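Local coordinates for cell wall surface anchor family protein (Streptococcus pneumoniae, PDB 4OQ1) that is an ancillary pilin of the pneumococcal pilus, where it probably serves to anchor the pilus to the bacterial cell wall, at residues M277-K282 with Y288-Q293; F262-G267 with V300-D305. The protein carries 3 engineered substitutions. All blocks are in the same frame, centred on the assembly; numbering follows the deposited sequence.

Contact 1. Residues M277-K282 with Y288-Q293; sequences MFKVMK and YTPVLQ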
ATOM      1  N   MET A 277       0.075  21.772 -36.004  1.00 17.59           N
ATOM      2  CA  MET A 277       0.229  20.673 -35.053  1.00 16.96           C
ATOM      3  C   MET A 277      -0.081  21.072 -33.643  1.00 16.47           C
ATOM      4  O   MET A 277       0.450  22.071 -33.126  1.00 21.06           O
ATOM      5  CB  MET A 277       1.634  19.981 -35.174  1.00 18.61           C
ATOM      6  CG  MET A 277       2.064  19.614 -36.593  1.00 24.08           C
ATOM      7  SD  MET A 277       3.770  18.979 -36.652  1.00 32.11           S
ATOM      8  CE  MET A 277       3.542  17.430 -35.769  1.00 27.50           C
ATOM      9  N   PHE A 278      -0.870  20.240 -32.977  1.00 17.13           N
ATOM     10  CA  PHE A 278      -1.196  20.414 -31.616  1.00 18.93           C
ATOM     11  C   PHE A 278      -1.011  19.192 -30.734  1.00 19.63           C
ATOM     12  O   PHE A 278      -1.284  18.013 -31.150  1.00 19.93           O
ATOM     13  CB  PHE A 278      -2.630  20.856 -31.439  1.00 20.56           C
ATOM     14  CG  PHE A 278      -3.049  22.017 -32.298  1.00 20.38           C
ATOM     15  CD1 PHE A 278      -3.035  23.321 -31.780  1.00 22.82           C
ATOM     16  CD2 PHE A 278      -3.526  21.814 -33.565  1.00 19.73           C
ATOM     17  CE1 PHE A 278      -3.499  24.392 -32.560  1.00 18.72           C
ATOM     18  CE2 PHE A 278      -3.936  22.884 -34.361  1.00 18.30           C
ATOM     19  CZ  PHE A 278      -3.918  24.178 -33.826  1.00 17.53           C
ATOM     20  N   LYS A 279      -0.669  19.449 -29.485  1.00 18.83           N
ATOM     21  CA  LYS A 279      -0.718  18.377 -28.480  1.00 17.67           C
ATOM     22  C   LYS A 279      -1.913  18.535 -27.643  1.00 18.19           C
ATOM     23  O   LYS A 279      -2.229  19.675 -27.218  1.00 17.42           O
ATOM     24  CB  LYS A 279       0.564  18.439 -27.647  1.00 22.29           C
ATOM     25  CG  LYS A 279       0.724  17.366 -26.632  1.00 25.40           C
ATOM     26  CD  LYS A 279       2.119  17.425 -26.016  1.00 30.27           C
ATOM     27  CE  LYS A 279       3.258  17.037 -26.972  1.00 34.98           C
ATOM     28  NZ  LYS A 279       4.636  17.130 -26.349  1.00 39.02           N
ATOM     29  N   VAL A 280      -2.655  17.428 -27.410  1.00 17.65           N
ATOM     30  CA  VAL A 280      -3.838  17.561 -26.606  1.00 18.79           C
ATOM     31  C   VAL A 280      -3.536  17.476 -25.123  1.00 18.95           C
ATOM     32  O   VAL A 280      -2.881  16.574 -24.731  1.00 19.40           O
ATOM     33  CB  VAL A 280      -4.892  16.475 -26.976  1.00 18.97           C
ATOM     34  CG1 VAL A 280      -6.094  16.695 -26.118  1.00 21.36           C
ATOM     35  CG2 VAL A 280      -5.259  16.522 -28.471  1.00 22.65           C
ATOM     36  N   MET A 281      -3.974  18.424 -24.318  1.00 17.95           N
ATOM     37  CA  MET A 281      -3.627  18.475 -22.886  1.00 21.09           C
ATOM     38  C   MET A 281      -4.823  18.695 -22.014  1.00 20.68           C
ATOM     39  O   MET A 281      -5.823  19.254 -22.448  1.00 22.69           O
ATOM     40  CB  MET A 281      -2.758  19.692 -22.598  1.00 20.80           C
ATOM     41  CG  MET A 281      -1.726  19.976 -23.654  1.00 28.85           C
ATOM     42  SD  MET A 281      -0.178  19.181 -23.216  1.00 36.39           S
ATOM     43  CE  MET A 281       0.823  20.566 -23.608  1.00 31.42           C
ATOM     44  N   LYS A 282      -4.686  18.297 -20.753  1.00 22.87           N
ATOM     45  CA  LYS A 282      -5.583  18.693 -19.687  1.00 22.64           C
ATOM     46  C   LYS A 282      -4.840  19.586 -18.734  1.00 25.03           C
ATOM     47  O   LYS A 282      -3.633  19.686 -18.798  1.00 23.14           O
ATOM     48  CB  LYS A 282      -6.262  17.534 -19.006  1.00 28.69           C
ATOM     49  CG  LYS A 282      -5.421  16.391 -18.458  1.00 36.02           C
ATOM     50  CD  LYS A 282      -6.285  15.110 -18.439  1.00 46.85           C
ATOM     51  CE  LYS A 282      -5.550  13.873 -17.910  1.00 54.14           C
ATOM     52  NZ  LYS A 282      -5.506  13.872 -16.420  1.00 57.07           N
ATOM     53  N   TYR A 288      -0.158  22.228 -17.689  1.00 21.41           N
ATOM     54  CA  TYR A 288      -0.704  21.369 -18.728  1.00 19.25           C
ATOM     55  C   TYR A 288      -0.038  20.066 -18.746  1.00 22.26           C
ATOM     56  O   TYR A 288       1.200  19.927 -18.746  1.00 23.25           O
ATOM     57  CB  TYR A 288      -0.635  22.045 -20.115  1.00 18.41           C
ATOM     58  CG  TYR A 288      -1.392  23.345 -20.277  1.00 19.11           C
ATOM     59  CD1 TYR A 288      -2.754  23.345 -20.434  1.00 17.76           C
ATOM     60  CD2 TYR A 288      -0.720  24.573 -20.398  1.00 19.37           C
ATOM     61  CE1 TYR A 288      -3.499  24.468 -20.642  1.00 21.52           C
ATOM     62  CE2 TYR A 288      -1.444  25.720 -20.505  1.00 21.31           C
ATOM     63  CZ  TYR A 288      -2.805  25.706 -20.660  1.00 20.33           C
ATOM     64  OH  TYR A 288      -3.528  26.833 -20.865  1.00 22.26           O
ATOM     65  N   THR A 289      -0.864  19.031 -18.805  1.00 22.23           N
ATOM     66  CA  THR A 289      -0.274  17.683 -18.911  1.00 23.59           C
ATOM     67  C   THR A 289      -0.870  16.878 -20.052  1.00 23.63           C
ATOM     68  O   THR A 289      -2.064  16.946 -20.327  1.00 25.85           O
ATOM     69  CB  THR A 289      -0.445  16.885 -17.592  1.00 27.72           C
ATOM     70  OG1 THR A 289      -1.791  16.462 -17.459  1.00 33.03           O
ATOM     71  CG2 THR A 289      -0.133  17.679 -16.410  1.00 30.00           C
ATOM     72  N   PRO A 290      -0.052  16.111 -20.757  1.00 26.50           N
ATOM     73  CA  PRO A 290      -0.502  15.411 -21.939  1.00 25.94           C
ATOM     74  C   PRO A 290      -1.598  14.360 -21.738  1.00 29.83           C
ATOM     75  O   PRO A 290      -1.625  13.611 -20.761  1.00 23.93           O
ATOM     76  CB  PRO A 290       0.759  14.733 -22.432  1.00 34.15           C
ATOM     77  CG  PRO A 290       1.833  15.707 -22.094  1.00 36.32           C
ATOM     78  CD  PRO A 290       1.359  16.495 -20.893  1.00 32.39           C
ATOM     79  N   VAL A 291      -2.532  14.327 -22.677  1.00 24.71           N
ATOM     80  CA  VAL A 291      -3.549  13.252 -22.674  1.00 25.38           C
ATOM     81  C   VAL A 291      -2.875  12.037 -23.280  1.00 26.03           C
ATOM     82  O   VAL A 291      -2.142  12.157 -24.234  1.00 25.94           O
ATOM     83  CB  VAL A 291      -4.788  13.664 -23.490  1.00 24.59           C
ATOM     84  CG1 VAL A 291      -5.690  12.472 -23.779  1.00 29.29           C
ATOM     85  CG2 VAL A 291      -5.580  14.682 -22.731  1.00 25.94           C
ATOM     86  N   LEU A 292      -3.139  10.871 -22.715  1.00 31.18           N
ATOM     87  CA  LEU A 292      -2.571   9.618 -23.223  1.00 30.02           C
ATOM     88  C   LEU A 292      -3.676   8.798 -23.820  1.00 30.58           C
ATOM     89  O   LEU A 292      -4.712   8.702 -23.207  1.00 33.19           O
ATOM     90  CB  LEU A 292      -1.980   8.852 -22.049  1.00 33.95           C
ATOM     91  CG  LEU A 292      -0.910   9.573 -21.233  1.00 34.71           C
ATOM     92  CD1 LEU A 292      -0.409   8.611 -20.141  1.00 38.73           C
ATOM     93  CD2 LEU A 292       0.214  10.021 -22.139  1.00 34.69           C
ATOM     94  N   GLN A 293      -3.457   8.244 -25.014  1.00 32.72           N
ATOM     95  CA  GLN A 293      -4.373   7.359 -25.663  1.00 39.80           C
ATOM     96  C   GLN A 293      -3.558   6.415 -26.506  1.00 43.40           C
ATOM     97  O   GLN A 293      -2.488   6.792 -27.002  1.00 44.33           O
ATOM     98  CB  GLN A 293      -5.276   8.128 -26.598  1.00 41.64           C
ATOM     99  CG  GLN A 293      -6.496   8.718 -25.936  1.00 44.05           C
ATOM    100  CD  GLN A 293      -7.442   9.319 -26.962  1.00 45.59           C
ATOM    101  OE1 GLN A 293      -6.994   9.932 -27.910  1.00 53.46           O
ATOM    102  NE2 GLN A 293      -8.752   9.133 -26.781  1.00 46.39           N
TER
HETATM  103  O   HOH W   1      -0.665  14.831 -25.327  1.00 33.99           O

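Contact 2. Residues F262-G267 with V300-D305; sequences FMKVDG and VTSGKD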
ATOM      1  N   PHE A 262     -12.407  18.953 -35.555  1.00 19.72           N
ATOM      2  CA  PHE A 262     -11.859  20.264 -35.774  1.00 19.16           C
ATOM      3  C   PHE A 262     -11.542  20.537 -37.280  1.00 17.80           C
ATOM      4  O   PHE A 262     -11.228  19.627 -38.083  1.00 18.13           O
ATOM      5  CB  PHE A 262     -10.553  20.465 -34.964  1.00 19.36           C
ATOM      6  CG  PHE A 262     -10.726  20.350 -33.474  1.00 18.52           C
ATOM      7  CD1 PHE A 262     -11.073  21.493 -32.735  1.00 15.43           C
ATOM      8  CD2 PHE A 262     -10.404  19.210 -32.873  1.00 17.49           C
ATOM      9  CE1 PHE A 262     -11.244  21.426 -31.402  1.00 19.09           C
ATOM     10  CE2 PHE A 262     -10.557  19.123 -31.488  1.00 19.57           C
ATOM     11  CZ  PHE A 262     -11.005  20.241 -30.770  1.00 17.35           C
ATOM     12  N   MET A 263     -11.510  21.830 -37.584  1.00 22.18           N
ATOM     13  CA  MET A 263     -10.971  22.322 -38.890  1.00 17.59           C
ATOM     14  C   MET A 263     -10.153  23.616 -38.734  1.00 16.32           C
ATOM     15  O   MET A 263     -10.639  24.655 -38.168  1.00 16.14           O
ATOM     16  CB  MET A 263     -12.103  22.558 -39.894  1.00 19.28           C
ATOM     17  CG  MET A 263     -11.542  22.740 -41.295  1.00 22.76           C
ATOM     18  SD  MET A 263     -12.770  23.312 -42.493  1.00 32.41           S
ATOM     19  CE  MET A 263     -11.664  23.985 -43.692  1.00 42.58           C
ATOM     20  N   LYS A 264      -8.903  23.539 -39.182  1.00 15.67           N
ATOM     21  CA  LYS A 264      -7.966  24.645 -39.080  1.00 15.94           C
ATOM     22  C   LYS A 264      -8.018  25.479 -40.347  1.00 17.39           C
ATOM     23  O   LYS A 264      -7.736  24.989 -41.441  1.00 16.14           O
ATOM     24  CB  LYS A 264      -6.545  24.126 -38.848  1.00 16.56           C
ATOM     25  CG  LYS A 264      -5.510  25.220 -38.646  1.00 18.48           C
ATOM     26  CD  LYS A 264      -5.658  25.878 -37.285  1.00 23.21           C
ATOM     27  CE  LYS A 264      -4.598  26.946 -37.069  1.00 27.54           C
ATOM     28  NZ  LYS A 264      -4.943  28.219 -37.759  1.00 28.55           N
ATOM     29  N   VAL A 265      -8.389  26.741 -40.190  1.00 17.16           N
ATOM     30  CA  VAL A 265      -8.561  27.634 -41.321  1.00 18.39           C
ATOM     31  C   VAL A 265      -7.872  28.934 -41.133  1.00 19.69           C
ATOM     32  O   VAL A 265      -7.454  29.271 -40.044  1.00 19.99           O
ATOM     33  CB  VAL A 265     -10.005  28.012 -41.657  1.00 18.29           C
ATOM     34  CG1 VAL A 265     -10.854  26.795 -41.883  1.00 15.75           C
ATOM     35  CG2 VAL A 265     -10.629  28.855 -40.572  1.00 19.97           C
ATOM     36  N   ASP A 266      -7.690  29.631 -42.265  1.00 20.75           N
ATOM     37  CA  ASP A 266      -7.220  31.019 -42.235  1.00 21.83           C
ATOM     38  C   ASP A 266      -8.455  31.821 -41.794  1.00 22.54           C
ATOM     39  O   ASP A 266      -9.621  31.664 -42.349  1.00 24.26           O
ATOM     40  CB  ASP A 266      -6.798  31.405 -43.683  1.00 24.09           C
ATOM     41  CG  ASP A 266      -6.339  32.823 -43.814  1.00 25.67           C
ATOM     42  OD1 ASP A 266      -7.077  33.745 -43.397  1.00 30.04           O
ATOM     43  OD2 ASP A 266      -5.317  32.985 -44.496  1.00 28.98           O
ATOM     44  N   GLY A 267      -8.257  32.686 -40.839  1.00 25.92           N
ATOM     45  CA  GLY A 267      -9.364  33.353 -40.266  1.00 29.61           C
ATOM     46  C   GLY A 267     -10.022  34.375 -41.171  1.00 34.20           C
ATOM     47  O   GLY A 267     -11.204  34.668 -41.012  1.00 42.21           O
ATOM     48  N   VAL A 300      -2.169  15.937 -32.691  1.00 23.63           N
ATOM     49  CA  VAL A 300      -2.943  16.017 -33.894  1.00 21.65           C
ATOM     50  C   VAL A 300      -2.386  17.053 -34.879  1.00 23.97           C
ATOM     51  O   VAL A 300      -1.748  18.052 -34.508  1.00 25.23           O
ATOM     52  CB  VAL A 300      -4.392  16.270 -33.649  1.00 21.48           C
ATOM     53  CG1 VAL A 300      -5.026  15.045 -33.044  1.00 20.83           C
ATOM     54  CG2 VAL A 300      -4.587  17.523 -32.794  1.00 20.13           C
ATOM     55  N   THR A 301      -2.576  16.751 -36.164  1.00 24.11           N
ATOM     56  CA  THR A 301      -2.026  17.649 -37.286  1.00 22.09           C
ATOM     57  C   THR A 301      -3.167  17.938 -38.269  1.00 20.68           C
ATOM     58  O   THR A 301      -3.835  17.003 -38.741  1.00 17.68           O
ATOM     59  CB  THR A 301      -0.833  17.052 -38.095  1.00 24.91           C
ATOM     60  OG1 THR A 301       0.246  16.731 -37.227  1.00 27.24           O
ATOM     61  CG2 THR A 301      -0.290  18.090 -39.158  1.00 27.32           C
ATOM     62  N   SER A 302      -3.440  19.206 -38.520  1.00 19.89           N
ATOM     63  CA  SER A 302      -4.468  19.616 -39.567  1.00 17.51           C
ATOM     64  C   SER A 302      -4.055  19.017 -40.923  1.00 21.30           C
ATOM     65  O   SER A 302      -2.921  19.121 -41.299  1.00 17.79           O
ATOM     66  CB  SER A 302      -4.669  21.132 -39.646  1.00 18.77           C
ATOM     67  OG  SER A 302      -3.503  21.825 -40.094  1.00 17.59           O
ATOM     68  N   GLY A 303      -5.024  18.379 -41.604  1.00 19.38           N
ATOM     69  CA  GLY A 303      -4.772  17.606 -42.821  1.00 24.99           C
ATOM     70  C   GLY A 303      -4.855  18.524 -44.036  1.00 24.43           C
ATOM     71  O   GLY A 303      -4.896  19.746 -43.920  1.00 22.88           O
ATOM     72  N   LYS A 304      -4.790  17.914 -45.204  1.00 26.09           N
ATOM     73  CA  LYS A 304      -4.913  18.628 -46.476  1.00 29.97           C
ATOM     74  C   LYS A 304      -6.164  19.405 -46.554  1.00 24.61           C
ATOM     75  O   LYS A 304      -6.194  20.380 -47.304  1.00 29.14           O
ATOM     76  CB  LYS A 304      -4.950  17.633 -47.663  1.00 28.02           C
ATOM     77  CG  LYS A 304      -3.663  16.885 -47.851  1.00 32.21           C
ATOM     78  CD  LYS A 304      -3.765  15.919 -49.026  1.00 29.35           C
ATOM     79  CE  LYS A 304      -2.481  15.183 -49.049  1.00 31.43           C
ATOM     80  NZ  LYS A 304      -2.389  14.530 -50.346  1.00 30.67           N
ATOM     81  N   ASP A 305      -7.219  18.952 -45.876  1.00 21.84           N
ATOM     82  CA  ASP A 305      -8.471  19.684 -45.809  1.00 23.35           C
ATOM     83  C   ASP A 305      -8.663  20.523 -44.538  1.00 21.76           C
ATOM     84  O   ASP A 305      -9.739  20.907 -44.230  1.00 20.18           O
ATOM     85  CB  ASP A 305      -9.628  18.654 -45.969  1.00 24.42           C
ATOM     86  CG  ASP A 305      -9.592  17.543 -44.911  1.00 25.51           C
ATOM     87  OD1 ASP A 305      -8.660  17.487 -44.001  1.00 19.64           O
ATOM     88  OD2 ASP A 305     -10.488  16.690 -45.005  1.00 25.23           O
TER

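Contact 1. Residues M277-K282 with Y288-Q293
M281 packs on strand 288-290, alongside P290 and crosswise to Y288. Its CG stands beside the backbone N, and two further bends fold the thioether back over its neighbours. SD comes 3.9 Å from CD of P290, and these two side chains run in the same direction. M281 meets Y288 at about a right angle instead, with the two CB atoms 4.0 Å apart. Y288 also turns an edge of its ring toward the carbonyl oxygen of K282, and its ring and that of Y319 meet edge-to-face.

K282 slants across T289. Its CG sits between the backbone N and the carbonyl carbon (chi1 53°), which brings it past OG1 of T289 at 3.8 Å. The V280 and V291 side chains also cross at a slant, CG1 of V280 lying 4.0 Å from CG2 of V291. V280 leans on V298 as well, and V291 on Y318.

K282 and T289 form a hydrogen-bonded antiparallel pair: N of T289 gives to O of K282 at 2.8 Å, and N of K282 gives to O of T289 at 3.0 Å. N of V291 reaches O of V280 at 3.1 Å, nearly straight at 171°. A water lies within hydrogen-bonding distance of this oxygen and of O of V291, though it has more acceptors near it than protons to give.

P290 is paired with M281 in a non-hydrogen-bonded position, so its lack of an N-H costs this pairing nothing. Three backbone bonds hold the strands. The charged end of K282 goes to a salt bridge with E284, so what the side chains add across the hairpin is mostly apolar.

Contact 2. Residues F262-G267 with V300-D305
K264 meets S302 through aliphatic carbon: the two CB atoms are 3.6 Å apart. OG of S302 is a little farther from CB of K264, at 4.0 Å. That hydroxyl is engaged outside the two segments, hydrogen-bonded to O of L273 and N of A276. This ties the turn to the chain just ahead of strand 277-284. The rest of K264 leads away from S302. CG lies anti to the backbone N (chi1 -177°), and a bend at chi2 carries the chain past F308 and V352. NZ ends in a covalent link to CG of N354.

D305 makes its contact through the backbone. Its carbonyl oxygen takes the extended side chain of M263 against it, with CE at 3.7 Å and CG at 3.9 Å. Its carboxylate turns elsewhere, where OD1 accepts a hydrogen bond from N of R307.

No hydrogen bond joins the two segments. Segment 300-305 ends strand 296-301 and turns over toward strand 307-310, which pairs antiparallel with strand 260-266. The chain thus passes here from one sheet of the domain to the other. The lysine-asparagine link between K264 and N354 is an intramolecular isopeptide bond, the hallmark of many CnaB-type pilin domains with the IgG-rev fold.

In the fold
Both contacts belong to the same prealbumin-like domain, and their centres lie about 17 Å apart. Along the chain, both strands of contact 1 fall between the two segments of contact 2. Strand 296-301 joins them, since it is a sheet neighbour of both strands of contact 1 and leads into the turn of contact 2. O of F278 and N of V300 are 2.7 Å apart, a probable hydrogen bond. Beside it, CG of M277 packs on OG1 of T301 at 3.5 Å. The ring of F278 reaches inward, with CZ 4.2 Å from CD of K264. Through F278, strand 277-284 of contact 1 thus touches the lysine whose NZ is linked to N354.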